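Local coordinates for protein isomaltodextranase (Arthrobacter globiformis, PDB 5AWO) that hydrolyses alpha-1,6-glucosidic linkages in polysaccharides such as dextran, releasing successive isomaltose units from the non-reducing ends of the chains, at residues Tyr125-Val130 against Leu198-Leu203. Numbering follows the deposited sequence.
Sequences YNPLWV and LRIDFL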
ATOM      1  N   TYR A 125      15.234   1.467  -8.844  1.00 13.07           N
ATOM      2  CA  TYR A 125      16.613   1.590  -8.372  1.00 12.90           C
ATOM      3  C   TYR A 125      16.633   1.755  -6.870  1.00 13.16           C
ATOM      4  O   TYR A 125      15.701   2.249  -6.275  1.00 14.08           O
ATOM      5  CB  TYR A 125      17.375   2.764  -9.047  1.00 12.52           C
ATOM      6  CG  TYR A 125      18.841   2.432  -9.218  1.00 12.87           C
ATOM      7  CD1 TYR A 125      19.261   1.552 -10.214  1.00 13.20           C
ATOM      8  CD2 TYR A 125      19.823   3.014  -8.399  1.00 13.56           C
ATOM      9  CE1 TYR A 125      20.588   1.196 -10.358  1.00 13.55           C
ATOM     10  CE2 TYR A 125      21.149   2.651  -8.528  1.00 13.45           C
ATOM     11  CZ  TYR A 125      21.537   1.764  -9.519  1.00 13.39           C
ATOM     12  OH  TYR A 125      22.868   1.429  -9.635  1.00 14.92           O
ATOM     13  N   ASN A 126      17.753   1.344  -6.280  1.00 13.49           N
ATOM     14  CA  ASN A 126      17.976   1.505  -4.854  1.00 13.71           C
ATOM     15  C   ASN A 126      19.082   2.542  -4.705  1.00 13.12           C
ATOM     16  O   ASN A 126      20.196   2.304  -5.146  1.00 13.33           O
ATOM     17  CB  ASN A 126      18.362   0.166  -4.211  1.00 13.69           C
ATOM     18  CG  ASN A 126      18.459   0.254  -2.705  1.00 13.64           C
ATOM     19  OD1 ASN A 126      18.884   1.299  -2.171  1.00 14.31           O
ATOM     20  ND2 ASN A 126      18.066  -0.808  -1.989  1.00 13.83           N
ATOM     21  N   PRO A 127      18.769   3.694  -4.085  1.00 12.95           N
ATOM     22  CA  PRO A 127      19.770   4.777  -4.042  1.00 14.18           C
ATOM     23  C   PRO A 127      20.893   4.547  -3.049  1.00 14.70           C
ATOM     24  O   PRO A 127      21.767   5.430  -2.913  1.00 15.17           O
ATOM     25  CB  PRO A 127      18.944   5.983  -3.685  1.00 14.44           C
ATOM     26  CG  PRO A 127      17.850   5.420  -2.825  1.00 13.64           C
ATOM     27  CD  PRO A 127      17.521   4.087  -3.429  1.00 13.58           C
ATOM     28  N   LEU A 128      20.915   3.390  -2.381  1.00 14.66           N
ATOM     29  CA  LEU A 128      22.083   2.966  -1.629  1.00 16.15           C
ATOM     30  C   LEU A 128      23.038   2.094  -2.432  1.00 15.84           C
ATOM     31  O   LEU A 128      24.054   1.619  -1.897  1.00 16.80           O
ATOM     32  CB  LEU A 128      21.705   2.301  -0.296  1.00 18.35           C
ATOM     33  CG  LEU A 128      21.712   3.395   0.798  1.00 21.08           C
ATOM     34  CD1 LEU A 128      20.495   4.278   0.713  1.00 20.91           C
ATOM     35  CD2 LEU A 128      21.786   2.773   2.171  1.00 23.41           C
ATOM     36  N   TRP A 129      22.733   1.860  -3.702  1.00 14.54           N
ATOM     37  CA  TRP A 129      23.663   1.214  -4.599  1.00 15.21           C
ATOM     38  C   TRP A 129      24.636   2.262  -5.108  1.00 16.59           C
ATOM     39  O   TRP A 129      24.212   3.371  -5.501  1.00 17.65           O
ATOM     40  CB  TRP A 129      22.984   0.518  -5.791  1.00 15.36           C
ATOM     41  CG  TRP A 129      22.344  -0.803  -5.460  1.00 14.57           C
ATOM     42  CD1 TRP A 129      22.758  -1.704  -4.544  1.00 15.05           C
ATOM     43  CD2 TRP A 129      21.181  -1.351  -6.071  1.00 14.43           C
ATOM     44  NE1 TRP A 129      21.902  -2.804  -4.537  1.00 14.84           N
ATOM     45  CE2 TRP A 129      20.925  -2.595  -5.461  1.00 14.56           C
ATOM     46  CE3 TRP A 129      20.331  -0.913  -7.089  1.00 13.85           C
ATOM     47  CZ2 TRP A 129      19.855  -3.409  -5.838  1.00 13.70           C
ATOM     48  CZ3 TRP A 129      19.246  -1.701  -7.439  1.00 14.56           C
ATOM     49  CH2 TRP A 129      19.015  -2.941  -6.812  1.00 14.98           C
ATOM     50  N   VAL A 130      25.911   1.892  -5.139  1.00 16.07           N
ATOM     51  CA  VAL A 130      26.944   2.719  -5.741  1.00 17.05           C
ATOM     52  C   VAL A 130      27.672   1.858  -6.764  1.00 15.71           C
ATOM     53  O   VAL A 130      28.263   0.819  -6.394  1.00 16.09           O
ATOM     54  CB  VAL A 130      27.925   3.228  -4.659  1.00 16.90           C
ATOM     55  CG1 VAL A 130      28.874   4.241  -5.263  1.00 17.40           C
ATOM     56  CG2 VAL A 130      27.192   3.829  -3.464  1.00 17.53           C
ATOM     57  N   LEU A 198       9.226   5.375  -7.609  1.00 14.09           N
ATOM     58  CA  LEU A 198      10.570   4.816  -7.430  1.00 13.56           C
ATOM     59  C   LEU A 198      10.468   3.493  -6.665  1.00 13.78           C
ATOM     60  O   LEU A 198       9.953   3.453  -5.546  1.00 14.14           O
ATOM     61  CB  LEU A 198      11.465   5.818  -6.706  1.00 14.22           C
ATOM     62  CG  LEU A 198      12.902   5.357  -6.487  1.00 14.36           C
ATOM     63  CD1 LEU A 198      13.616   5.196  -7.806  1.00 14.74           C
ATOM     64  CD2 LEU A 198      13.659   6.309  -5.556  1.00 16.15           C
ATOM     65  N   ARG A 199      10.958   2.434  -7.294  1.00 12.62           N
ATOM     66  CA  ARG A 199      10.824   1.058  -6.781  1.00 12.50           C
ATOM     67  C   ARG A 199      12.170   0.571  -6.268  1.00 12.20           C
ATOM     68  O   ARG A 199      13.091   0.365  -7.041  1.00 12.70           O
ATOM     69  CB  ARG A 199      10.262   0.143  -7.874  1.00 13.26           C
ATOM     70  CG  ARG A 199       9.865  -1.245  -7.381  1.00 13.17           C
ATOM     71  CD  ARG A 199       8.925  -1.924  -8.363  1.00 13.36           C
ATOM     72  NE  ARG A 199       8.453  -3.247  -7.948  1.00 13.96           N
ATOM     73  CZ  ARG A 199       7.417  -3.459  -7.180  1.00 14.20           C
ATOM     74  NH1 ARG A 199       6.742  -2.458  -6.620  1.00 13.51           N
ATOM     75  NH2 ARG A 199       7.069  -4.721  -6.933  1.00 14.21           N
ATOM     76  N   ILE A 200      12.232   0.409  -4.940  1.00 12.27           N
ATOM     77  CA  ILE A 200      13.502   0.244  -4.227  1.00 12.95           C
ATOM     78  C   ILE A 200      13.549  -1.181  -3.664  1.00 13.10           C
ATOM     79  O   ILE A 200      12.859  -1.486  -2.693  1.00 13.31           O
ATOM     80  CB  ILE A 200      13.597   1.243  -3.080  1.00 13.29           C
ATOM     81  CG1 ILE A 200      13.430   2.677  -3.614  1.00 13.93           C
ATOM     82  CG2 ILE A 200      14.900   1.041  -2.338  1.00 13.98           C
ATOM     83  CD1 ILE A 200      13.473   3.731  -2.522  1.00 14.75           C
ATOM     84  N   ASP A 201      14.411  -2.025  -4.251  1.00 13.57           N
ATOM     85  CA  ASP A 201      14.436  -3.456  -3.954  1.00 13.52           C
ATOM     86  C   ASP A 201      15.674  -3.843  -3.148  1.00 13.90           C
ATOM     87  O   ASP A 201      16.572  -3.026  -2.938  1.00 14.09           O
ATOM     88  CB  ASP A 201      14.432  -4.187  -5.315  1.00 13.68           C
ATOM     89  CG  ASP A 201      14.060  -5.683  -5.271  1.00 14.77           C
ATOM     90  OD1 ASP A 201      13.767  -6.238  -4.193  1.00 15.47           O
ATOM     91  OD2 ASP A 201      14.100  -6.275  -6.390  1.00 15.58           O
ATOM     92  N   PHE A 202      15.692  -5.095  -2.667  1.00 13.99           N
ATOM     93  CA  PHE A 202      16.831  -5.664  -1.934  1.00 14.23           C
ATOM     94  C   PHE A 202      17.112  -4.951  -0.617  1.00 15.39           C
ATOM     95  O   PHE A 202      18.221  -5.003  -0.073  1.00 15.28           O
ATOM     96  CB  PHE A 202      18.066  -5.756  -2.847  1.00 14.70           C
ATOM     97  CG  PHE A 202      17.903  -6.797  -3.930  1.00 14.40           C
ATOM     98  CD1 PHE A 202      18.075  -8.138  -3.637  1.00 14.52           C
ATOM     99  CD2 PHE A 202      17.527  -6.447  -5.198  1.00 15.52           C
ATOM    100  CE1 PHE A 202      17.898  -9.105  -4.597  1.00 15.46           C
ATOM    101  CE2 PHE A 202      17.338  -7.411  -6.180  1.00 14.91           C
ATOM    102  CZ  PHE A 202      17.522  -8.749  -5.873  1.00 15.08           C
ATOM    103  N   LEU A 203      16.043  -4.410  -0.049  1.00 15.39           N
ATOM    104  CA  LEU A 203      16.148  -3.722   1.232  1.00 15.80           C
ATOM    105  C   LEU A 203      16.687  -4.619   2.345  1.00 15.58           C
ATOM    106  O   LEU A 203      17.568  -4.226   3.113  1.00 15.74           O
ATOM    107  CB  LEU A 203      14.780  -3.155   1.609  1.00 17.11           C
ATOM    108  CG  LEU A 203      14.362  -1.960   0.772  1.00 17.55           C
ATOM    109  CD1 LEU A 203      12.883  -1.675   0.981  1.00 18.49           C
ATOM    110  CD2 LEU A 203      15.215  -0.743   1.105  1.00 17.80           C
TER
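The indole of Trp-129 carries CB of Asn-126 on one face, 3.6 Å above its plane and toward the rim, while CE2 of Tyr-125 and CD2 of Phe-202 lie in plane at its edge; so broad and flat a group can offer face and edge at once. CE3 of Trp-129 sits over the centre of one face of the Tyr-125 ring. Across the contact, CZ2 of Trp-129 meets CD2 of Phe-202 at 3.9 Å, the two side chains crossing obliquely.

Asn-126 suits its place because its amide works at both ends. With CG anti to the backbone N (chi1 -174°), ND2 donates to Asp-201 O at 2.8 Å, nearly along the C=O axis, and OD1 accepts from Leu-128 N in an Asx turn that reinforces the type I turn from Asn-126 to Trp-129. These two bonds fix the amide's rotation and tie it to the backbone of Asp-201, probably the catalytic nucleophile, whose OD2 is hydrogen-bonded to Tyr-124 OH. Branched Ile-200 lays CG2 against the Asn-126 amide and CG1 against Tyr-125 O. Tyr-125 N gives Arg-199 O a weak bond, bent to 126°.

Thus the C-terminal ends of parallel strands 120-124 and 197-200 are joined where the TIM barrel opens into its active site. Helices 179-192 and 223-237 pack on Pro-127, Trp-171 of strand 169-172 stacks on Trp-129, and Phe-202 occupies the N-cap position of helix 203-208.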